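Putative capsular polysaccharide biosynthesis protein (Streptococcus pneumoniae serotype 4, PDB 6EWJ) acts as a sugar aminotransferase of teichoic acid biosynthesis in the pneumococcus and uses pyridoxal phosphate as its cofactor. Local coordinates at the interface of chains A and B. Residues are numbered along the deposited sequence; one frame, centred on the assembly and turned at random. Chains: chain A/B, Putative capsular polysaccharide biosynthesis protein.

The three contacts are neighbouring patches of one two-fold symmetric interface between chains A and B. Contacts 1 and 3 have C-alpha centres about 10 Å apart and share A:Leu31, at the end of helix 21-31; contacts 2 and 3 are about 14 Å apart, and contacts 1 and 2 about 18 Å. Contacts 2 and 3 use the segments around residues 37, 203, 210 and 267 with the chains exchanged. From A:Lys205 the centre of contact 2 is about 9 Å away, that of contact 3 about 20 Å and that of contact 1 about 21 Å, but contact 3 contains the chain B segment that carries B:Lys205.

Contact 1: the interface of chains A and B. Residues chain A 24, 27-28, 31-32; chain B 21, 24, 27-28.
B:Ile24 lies against the flank of A:Val28 and A:Leu31, and each branch of its side chain has its own partner. With CG2 anti to the backbone N and CG1 beside it (chi1 -60°), B:Ile24 CG2 reaches A:Val28 CB at 3.6 Å. B:Ile24 CG1 packs on A:Leu31 CB at 3.7 Å, the two side chains sliding past each other in opposite directions. The tip, B:Ile24 CD1, meets the aliphatic A:Arg32 CG at 3.7 Å, where the side chains cross at about a right angle. The pairing of A:Ile24 CG2 with B:Val28 CB repeats the valine contact with the chains exchanged; near the two-fold axis, to one side of both, A:Val27 CG1 touches B:Val27 CG1 at 3.8 Å. Branched residues suit this tight part because short, stiff side chains let two helices come close; both copies of Val28 are incompletely modelled, so their outer methyls cannot be judged. The polar margin is looser. There A:Arg32, extended from CG to NE, gives its NE N-H to B:Glu21 OE2, a hydrogen bond and salt bridge of 3.2 Å, fairly straight at 165°. The carboxylate oxygen lies at the guanidinium edge, in its plane, and accepts through its syn lone pair, the two planes being 17° apart. A:Arg32 NH2 makes only a near approach, 3.8 Å from B:Glu21 OE1. Helix 21-31 of each chain thus packs on its twin, closing part of the dimer interface with an apolar seam and a charged border.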
ATOM      1  N   ILE A  24     -19.092   7.898  10.345  1.00 24.67           N
ATOM      2  CA  ILE A  24     -19.026   6.759  11.245  1.00 25.04           C
ATOM      3  C   ILE A  24     -20.098   5.722  10.877  1.00 25.20           C
ATOM      4  O   ILE A  24     -19.782   4.537  10.762  1.00 24.38           O
ATOM      5  CB  ILE A  24     -19.121   7.192  12.706  1.00 26.25           C
ATOM      6  CG1 ILE A  24     -17.937   8.134  13.051  1.00 25.95           C
ATOM      7  CG2 ILE A  24     -19.127   5.970  13.617  1.00 26.76           C
ATOM      8  CD1 ILE A  24     -18.093   8.873  14.368  1.00 27.13           C
ATOM      9  N   VAL A  27     -19.146   3.866   7.598  1.00 23.16           N
ATOM     10  CA  VAL A  27     -18.080   2.886   7.878  1.00 22.19           C
ATOM     11  C   VAL A  27     -18.653   1.693   8.614  1.00 22.94           C
ATOM     12  O   VAL A  27     -18.365   0.566   8.243  1.00 22.42           O
ATOM     13  CB  VAL A  27     -16.899   3.537   8.650  1.00 21.73           C
ATOM     14  CG1 VAL A  27     -16.018   2.485   9.302  1.00 21.50           C
ATOM     15  CG2 VAL A  27     -16.065   4.393   7.708  1.00 20.61           C
ATOM     16  N   VAL A  28     -19.507   1.945   9.604  1.00 24.11           N
ATOM     17  CA  VAL A  28     -20.228   0.879  10.298  1.00 25.00           C
ATOM     18  C   VAL A  28     -21.025  -0.017   9.354  1.00 25.15           C
ATOM     19  O   VAL A  28     -20.983  -1.255   9.478  1.00 25.10           O
ATOM     20  CB  VAL A  28     -21.128   1.437  11.385  1.00 26.16           C
ATOM     21  N   LEU A  31     -18.662  -2.330   7.655  1.00 24.86           N
ATOM     22  CA  LEU A  31     -18.229  -3.380   8.594  1.00 25.51           C
ATOM     23  C   LEU A  31     -19.258  -4.457   8.899  1.00 27.52           C
ATOM     24  O   LEU A  31     -18.895  -5.537   9.424  1.00 27.27           O
ATOM     25  CB  LEU A  31     -17.737  -2.761   9.890  1.00 25.63           C
ATOM     26  CG  LEU A  31     -16.408  -1.962   9.728  1.00 24.70           C
ATOM     27  CD1 LEU A  31     -16.019  -1.303  11.034  1.00 24.81           C
ATOM     28  CD2 LEU A  31     -15.262  -2.824   9.211  1.00 24.23           C
ATOM     29  N   ARG A  32     -20.544  -4.158   8.624  1.00 28.76           N
ATOM     30  CA  ARG A  32     -21.614  -5.143   8.705  1.00 30.47           C
ATOM     31  C   ARG A  32     -21.883  -5.870   7.391  1.00 30.14           C
ATOM     32  O   ARG A  32     -22.689  -6.802   7.367  1.00 29.24           O
ATOM     33  CB  ARG A  32     -22.934  -4.474   9.130  1.00 32.69           C
ATOM     34  CG  ARG A  32     -22.904  -4.001  10.553  1.00 35.12           C
ATOM     35  CD  ARG A  32     -24.283  -3.596  11.064  1.00 38.49           C
ATOM     36  NE  ARG A  32     -24.112  -2.676  12.190  1.00 40.84           N
ATOM     37  CZ  ARG A  32     -24.021  -1.346  12.104  1.00 42.62           C
ATOM     38  NH1 ARG A  32     -24.072  -0.709  10.914  1.00 42.77           N
ATOM     39  NH2 ARG A  32     -23.912  -0.641  13.235  1.00 44.60           N
TER
ATOM     40  N   GLU B  21     -20.075  -6.176  16.581  1.00 26.24           N
ATOM     41  CA  GLU B  21     -20.251  -4.803  17.076  1.00 26.49           C
ATOM     42  C   GLU B  21     -19.073  -4.237  17.884  1.00 26.45           C
ATOM     43  O   GLU B  21     -18.868  -3.032  17.881  1.00 26.16           O
ATOM     44  CB  GLU B  21     -21.541  -4.688  17.893  1.00 27.42           C
ATOM     45  CG  GLU B  21     -22.805  -4.878  17.064  1.00 27.44           C
ATOM     46  CD  GLU B  21     -23.000  -3.829  15.979  1.00 26.93           C
ATOM     47  OE1 GLU B  21     -22.692  -2.632  16.217  1.00 26.74           O
ATOM     48  OE2 GLU B  21     -23.473  -4.217  14.882  1.00 26.58           O
ATOM     49  N   ILE B  24     -16.789  -2.581  15.402  1.00 24.53           N
ATOM     50  CA  ILE B  24     -17.416  -1.369  14.914  1.00 24.49           C
ATOM     51  C   ILE B  24     -17.256  -0.255  15.945  1.00 25.59           C
ATOM     52  O   ILE B  24     -16.872   0.861  15.577  1.00 24.97           O
ATOM     53  CB  ILE B  24     -18.897  -1.614  14.524  1.00 24.58           C
ATOM     54  CG1 ILE B  24     -18.962  -2.679  13.414  1.00 23.53           C
ATOM     55  CG2 ILE B  24     -19.524  -0.317  14.064  1.00 24.78           C
ATOM     56  CD1 ILE B  24     -20.344  -3.223  13.125  1.00 23.90           C
ATOM     57  N   VAL B  27     -13.583   1.040  16.098  1.00 24.84           N
ATOM     58  CA  VAL B  27     -13.311   1.864  14.904  1.00 24.56           C
ATOM     59  C   VAL B  27     -13.999   3.206  15.078  1.00 25.57           C
ATOM     60  O   VAL B  27     -13.413   4.245  14.759  1.00 25.65           O
ATOM     61  CB  VAL B  27     -13.766   1.147  13.603  1.00 23.79           C
ATOM     62  CG1 VAL B  27     -13.885   2.110  12.422  1.00 23.35           C
ATOM     63  CG2 VAL B  27     -12.758   0.065  13.248  1.00 23.01           C
ATOM     64  N   VAL B  28     -15.275   3.194  15.503  1.00 26.21           N
ATOM     65  CA  VAL B  28     -16.006   4.453  15.749  1.00 27.14           C
ATOM     66  C   VAL B  28     -15.262   5.376  16.729  1.00 27.88           C
ATOM     67  O   VAL B  28     -15.176   6.585  16.522  1.00 28.66           O
ATOM     68  CB  VAL B  28     -17.415   4.176  16.247  1.00 28.01           C
TER

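Contact 2: the interface of chains A and B. Residues chain A 63, 202-203, 210-211; chain B 37, 263, 265, 267.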
ATOM      1  N   SER A  63      -2.985   5.612  -1.271  1.00 16.14           N
ATOM      2  CA  SER A  63      -2.263   6.868  -1.084  1.00 16.07           C
ATOM      3  C   SER A  63      -2.114   7.553  -2.422  1.00 16.19           C
ATOM      4  O   SER A  63      -2.258   6.896  -3.495  1.00 18.05           O
ATOM      5  CB  SER A  63      -0.848   6.687  -0.448  1.00 15.68           C
ATOM      6  OG  SER A  63       0.080   6.156  -1.370  1.00 15.66           O
ATOM      7  N   HIS A 202      -5.211  11.741   2.333  1.00 18.43           N
ATOM      8  CA  HIS A 202      -4.546  11.581   3.624  1.00 18.69           C
ATOM      9  C   HIS A 202      -5.276  12.324   4.740  1.00 19.28           C
ATOM     10  O   HIS A 202      -6.004  13.336   4.457  1.00 20.51           O
ATOM     11  CB  HIS A 202      -3.085  12.040   3.499  1.00 18.33           C
ATOM     12  CG  HIS A 202      -2.292  11.858   4.752  1.00 18.63           C
ATOM     13  ND1 HIS A 202      -2.132  12.862   5.686  1.00 19.42           N
ATOM     14  CD2 HIS A 202      -1.601  10.801   5.221  1.00 19.07           C
ATOM     15  CE1 HIS A 202      -1.391  12.415   6.689  1.00 19.67           C
ATOM     16  NE2 HIS A 202      -1.079  11.156   6.443  1.00 19.13           N
ATOM     17  N   ALA A 203      -5.145  11.833   5.978  1.00 19.40           N
ATOM     18  CA  ALA A 203      -5.788  12.440   7.184  1.00 20.23           C
ATOM     19  C   ALA A 203      -5.832  13.968   7.257  1.00 20.87           C
ATOM     20  O   ALA A 203      -6.770  14.536   7.804  1.00 22.37           O
ATOM     21  CB  ALA A 203      -5.159  11.892   8.457  1.00 20.72           C
ATOM     22  N   ALA A 210      -8.553   9.106   5.781  1.00 21.94           N
ATOM     23  CA  ALA A 210      -7.443   8.796   6.713  1.00 21.75           C
ATOM     24  C   ALA A 210      -6.129   8.433   5.963  1.00 21.22           C
ATOM     25  O   ALA A 210      -5.083   9.078   6.147  1.00 20.97           O
ATOM     26  CB  ALA A 210      -7.814   7.716   7.712  1.00 22.02           C
ATOM     27  N   GLU A 211      -6.178   7.385   5.156  1.00 19.63           N
ATOM     28  CA  GLU A 211      -5.167   7.155   4.129  1.00 18.70           C
ATOM     29  C   GLU A 211      -5.919   6.822   2.837  1.00 18.22           C
ATOM     30  O   GLU A 211      -6.867   6.046   2.839  1.00 18.22           O
ATOM     31  CB  GLU A 211      -4.187   6.017   4.507  1.00 18.49           C
ATOM     32  CG  GLU A 211      -3.304   6.297   5.732  1.00 19.15           C
ATOM     33  CD  GLU A 211      -2.164   7.277   5.485  1.00 19.09           C
ATOM     34  OE1 GLU A 211      -1.907   7.671   4.316  1.00 18.71           O
ATOM     35  OE2 GLU A 211      -1.506   7.666   6.472  1.00 20.42           O
TER
ATOM     36  N   THR B  37      -5.180   8.192  11.062  1.00 25.28           N
ATOM     37  CA  THR B  37      -4.122   7.392  10.469  1.00 24.11           C
ATOM     38  C   THR B  37      -3.284   6.825  11.623  1.00 23.65           C
ATOM     39  O   THR B  37      -3.822   6.606  12.708  1.00 23.54           O
ATOM     40  CB  THR B  37      -3.317   8.154   9.366  1.00 24.07           C
ATOM     41  OG1 THR B  37      -2.424   7.239   8.710  1.00 24.31           O
ATOM     42  CG2 THR B  37      -2.559   9.346   9.895  1.00 24.99           C
ATOM     43  N   LYS B 263       5.323   4.164   1.435  1.00 18.87           N
ATOM     44  CA  LYS B 263       4.152   4.666   2.080  1.00 19.22           C
ATOM     45  C   LYS B 263       3.242   3.483   2.374  1.00 18.48           C
ATOM     46  O   LYS B 263       2.423   3.080   1.551  1.00 17.98           O
ATOM     47  CB  LYS B 263       3.493   5.680   1.118  1.00 19.82           C
ATOM     48  CG  LYS B 263       2.251   6.379   1.618  1.00 20.29           C
ATOM     49  CD  LYS B 263       2.412   6.951   3.017  1.00 21.00           C
ATOM     50  CE  LYS B 263       1.108   7.612   3.489  1.00 21.19           C
ATOM     51  NZ  LYS B 263       1.035   7.805   4.984  1.00 21.59           N
ATOM     52  N   ASN B 265       2.224   2.586   5.974  1.00 18.11           N
ATOM     53  CA  ASN B 265       1.849   2.591   7.392  1.00 18.63           C
ATOM     54  C   ASN B 265       0.427   2.081   7.610  1.00 18.93           C
ATOM     55  O   ASN B 265      -0.381   2.137   6.672  1.00 18.42           O
ATOM     56  CB  ASN B 265       2.000   3.978   7.977  1.00 19.48           C
ATOM     57  CG  ASN B 265       1.206   5.025   7.189  1.00 19.49           C
ATOM     58  OD1 ASN B 265       1.424   5.184   5.976  1.00 19.22           O
ATOM     59  ND2 ASN B 265       0.335   5.756   7.854  1.00 19.75           N
ATOM     60  N   THR B 267      -3.150   2.488   9.642  1.00 19.44           N
ATOM     61  CA  THR B 267      -3.974   3.475  10.290  1.00 19.44           C
ATOM     62  C   THR B 267      -4.565   2.937  11.580  1.00 19.40           C
ATOM     63  O   THR B 267      -4.716   1.746  11.757  1.00 18.72           O
ATOM     64  CB  THR B 267      -5.152   3.917   9.421  1.00 19.55           C
ATOM     65  OG1 THR B 267      -6.024   2.800   9.204  1.00 19.07           O
ATOM     66  CG2 THR B 267      -4.751   4.484   8.055  1.00 19.12           C
TER
HETATM   67  O   HOH W   1       0.789   3.896  -0.623  1.00 14.70           O
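This is a polar, charge-bearing patch of the two-chain interface, in which loop residues of chain B hold a glutamate of chain A beside the active site; it probably ties assembly to the shape of the cofactor pocket. The carboxylate of A:Glu211 is the centre. Its chain bends at chi2 (-75°), which turns OE2 into a group of chain B donors. B:Thr37 OG1 gives its hydroxyl hydrogen to the anti lone pair of A:Glu211 OE2 at 2.5 Å, while B:Asn265 ND2 meets A:Glu211 OE2 from above the carboxylate plane at 3.0 Å. B:Lys263 NZ forms a salt bridge with A:Glu211 OE2 at 2.9 Å, although its hydrogen bonds to both carboxylate oxygens are weak. The same side-chain nitrogen, B:Lys263 NZ, is steadied within chain B by B:Asn265 OD1, so the asparagine, with a donor and an acceptor on one amide, serves both partners. Several donors thus converge on OE2. B:Thr267 adds an apolar flank, its CG2 lying 3.3 Å from A:Glu211 CG. A:His202 CD2 approaches B:Lys263 NZ loosely, at 4.0 Å. Farther along the lysine, a water joins the chains, its oxygen 2.5 Å from A:Ser63 OG and 2.8 Å from the backbone B:Lys263 O.

Contact 3: the interface of chains A and B. Residues chain A 31, 36-37, 267, 269-270; chain B 203, 208, 210, 270, 273.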
ATOM      1  N   LEU A  31     -18.662  -2.330   7.655  1.00 24.86           N
ATOM      2  CA  LEU A  31     -18.229  -3.380   8.594  1.00 25.51           C
ATOM      3  C   LEU A  31     -19.258  -4.457   8.899  1.00 27.52           C
ATOM      4  O   LEU A  31     -18.895  -5.537   9.424  1.00 27.27           O
ATOM      5  CB  LEU A  31     -17.737  -2.761   9.890  1.00 25.63           C
ATOM      6  CG  LEU A  31     -16.408  -1.962   9.728  1.00 24.70           C
ATOM      7  CD1 LEU A  31     -16.019  -1.303  11.034  1.00 24.81           C
ATOM      8  CD2 LEU A  31     -15.262  -2.824   9.211  1.00 24.23           C
ATOM      9  N   ILE A  36     -15.291  -5.764   3.270  1.00 25.44           N
ATOM     10  CA  ILE A  36     -14.507  -4.833   4.091  1.00 24.24           C
ATOM     11  C   ILE A  36     -13.228  -4.332   3.432  1.00 22.76           C
ATOM     12  O   ILE A  36     -12.754  -3.273   3.804  1.00 21.78           O
ATOM     13  CB  ILE A  36     -14.220  -5.342   5.521  1.00 24.86           C
ATOM     14  CG1 ILE A  36     -13.464  -6.694   5.491  1.00 25.28           C
ATOM     15  CG2 ILE A  36     -15.512  -5.432   6.301  1.00 26.06           C
ATOM     16  CD1 ILE A  36     -12.920  -7.106   6.835  1.00 25.50           C
ATOM     17  N   THR A  37     -12.679  -5.060   2.458  1.00 21.84           N
ATOM     18  CA  THR A  37     -11.648  -4.493   1.586  1.00 20.93           C
ATOM     19  C   THR A  37     -12.328  -3.928   0.318  1.00 20.38           C
ATOM     20  O   THR A  37     -13.494  -3.521   0.400  1.00 20.48           O
ATOM     21  CB  THR A  37     -10.465  -5.471   1.327  1.00 21.33           C
ATOM     22  OG1 THR A  37      -9.406  -4.787   0.644  1.00 20.54           O
ATOM     23  CG2 THR A  37     -10.877  -6.722   0.555  1.00 21.66           C
ATOM     24  N   THR A 267      -9.787   0.090   0.467  1.00 16.65           N
ATOM     25  CA  THR A 267     -10.807  -0.712   1.088  1.00 17.19           C
ATOM     26  C   THR A 267     -12.146   0.059   1.076  1.00 17.58           C
ATOM     27  O   THR A 267     -12.165   1.304   1.035  1.00 16.80           O
ATOM     28  CB  THR A 267     -10.497  -1.024   2.553  1.00 17.41           C
ATOM     29  OG1 THR A 267     -10.425   0.193   3.296  1.00 17.36           O
ATOM     30  CG2 THR A 267      -9.185  -1.801   2.743  1.00 17.12           C
ATOM     31  N   ILE A 269     -13.858   0.367   3.654  1.00 19.25           N
ATOM     32  CA  ILE A 269     -13.795   1.103   4.904  1.00 19.52           C
ATOM     33  C   ILE A 269     -13.418   2.553   4.594  1.00 19.27           C
ATOM     34  O   ILE A 269     -14.171   3.506   4.921  1.00 19.18           O
ATOM     35  CB  ILE A 269     -12.825   0.473   5.903  1.00 19.77           C
ATOM     36  CG1 ILE A 269     -13.390  -0.861   6.383  1.00 20.25           C
ATOM     37  CG2 ILE A 269     -12.607   1.390   7.105  1.00 20.10           C
ATOM     38  CD1 ILE A 269     -12.406  -1.732   7.127  1.00 20.74           C
ATOM     39  N   MET A 270     -12.312   2.705   3.867  1.00 19.34           N
ATOM     40  CA  MET A 270     -11.843   4.039   3.405  1.00 19.23           C
ATOM     41  C   MET A 270     -12.829   4.649   2.406  1.00 19.13           C
ATOM     42  O   MET A 270     -13.113   5.878   2.472  1.00 18.87           O
ATOM     43  CB  MET A 270     -10.492   3.924   2.734  1.00 19.46           C
ATOM     44  CG  MET A 270      -9.294   4.002   3.702  1.00 20.20           C
ATOM     45  SD  MET A 270      -9.494   2.995   5.146  1.00 23.00           S
ATOM     46  CE  MET A 270      -9.362   1.414   4.478  1.00 24.23           C
TER
ATOM     47  N   ALA B 203      -8.585  -9.096   4.543  1.00 19.01           N
ATOM     48  CA  ALA B 203      -9.997  -9.432   4.783  1.00 19.25           C
ATOM     49  C   ALA B 203     -10.306 -10.936   4.934  1.00 19.67           C
ATOM     50  O   ALA B 203     -11.251 -11.300   5.663  1.00 20.46           O
ATOM     51  CB  ALA B 203     -10.851  -8.855   3.676  1.00 18.97           C
ATOM     52  N   THR B 208      -8.145 -10.205  10.986  1.00 21.55           N
ATOM     53  CA  THR B 208      -8.267  -9.252   9.889  1.00 21.04           C
ATOM     54  C   THR B 208      -8.383  -7.780  10.321  1.00 21.53           C
ATOM     55  O   THR B 208      -8.992  -7.469  11.348  1.00 21.48           O
ATOM     56  CB  THR B 208      -9.446  -9.604   8.970  1.00 21.10           C
ATOM     57  OG1 THR B 208      -9.341  -8.856   7.756  1.00 20.38           O
ATOM     58  CG2 THR B 208     -10.801  -9.310   9.620  1.00 21.55           C
ATOM     59  N   ALA B 210      -9.066  -5.939   7.480  1.00 20.31           N
ATOM     60  CA  ALA B 210      -9.512  -5.678   6.064  1.00 19.40           C
ATOM     61  C   ALA B 210      -8.340  -5.578   5.084  1.00 18.88           C
ATOM     62  O   ALA B 210      -8.257  -6.359   4.127  1.00 18.73           O
ATOM     63  CB  ALA B 210     -10.411  -4.448   5.962  1.00 19.75           C
ATOM     64  N   MET B 270      -7.607   0.704  11.042  1.00 20.21           N
ATOM     65  CA  MET B 270      -7.224  -0.709  10.920  1.00 20.19           C
ATOM     66  C   MET B 270      -6.749  -1.305  12.252  1.00 20.19           C
ATOM     67  O   MET B 270      -7.129  -2.430  12.583  1.00 19.78           O
ATOM     68  CB  MET B 270      -6.127  -0.895   9.872  1.00 20.57           C
ATOM     69  CG  MET B 270      -6.610  -1.040   8.440  1.00 21.03           C
ATOM     70  SD  MET B 270      -7.820   0.205   7.944  1.00 23.44           S
ATOM     71  CE  MET B 270      -8.282  -0.699   6.483  1.00 22.96           C
ATOM     72  N   LEU B 273      -9.650  -2.425  14.450  1.00 21.06           N
ATOM     73  CA  LEU B 273     -10.103  -3.760  14.100  1.00 20.77           C
ATOM     74  C   LEU B 273      -9.175  -4.810  14.717  1.00 20.99           C
ATOM     75  O   LEU B 273      -9.658  -5.786  15.329  1.00 21.13           O
ATOM     76  CB  LEU B 273     -10.174  -3.946  12.589  1.00 19.89           C
ATOM     77  CG  LEU B 273     -11.161  -3.051  11.817  1.00 19.74           C
ATOM     78  CD1 LEU B 273     -10.992  -3.282  10.326  1.00 18.97           C
ATOM     79  CD2 LEU B 273     -12.562  -3.369  12.267  1.00 20.04           C
TER
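A:Ile269 and B:Leu273 reach toward each other tip to tip, A:Ile269 CD1 to B:Leu273 CD1 at 3.8 Å, an end-on meeting typical of the helix 268-299 residues here. A:Ile269 CG1 and B:Leu273 CG stand anti to the carbonyl carbon, the isoleucine at chi1 -69°, which helps to point each side chain toward its partner. The same A:Ile269 CD1 also rests on the methyl of B:Ala210, CB, at 3.6 Å. A second isoleucine, A:Ile36, reaches that methyl by another route: its CG1 lies between the backbone N and the carbonyl carbon (chi1 58°), and from there A:Ile36 CD1 comes 3.8 Å from B:Ala210 CB, while A:Ile36 CG1 touches B:Ala203 CB at 3.8 Å. Alanine suits both chain B positions, since a single methyl lets the branched chains settle close to the backbone. Behind it, B:Thr208 OG1 accepts the N-H of B:Ala210 N at 2.9 Å and so helps to position this first-shell residue. A:Thr37 CG2 extends the apolar surface to B:Ala203. On the other flank the two Met270 side chains point tip to tip, but their modelled methyls are too close to be trusted; flexible, unbranched thioethers can adapt to a meeting near the two-fold axis. A:Leu31 CD2 approaches B:Leu273 CD2 more loosely, at 4.1 Å. In the fold, the patch gathers the start of the long helix 268-299 from both chains, with the stretch following helix 21-31 of chain A and the loop before strand 213-217 of chain B packed alongside.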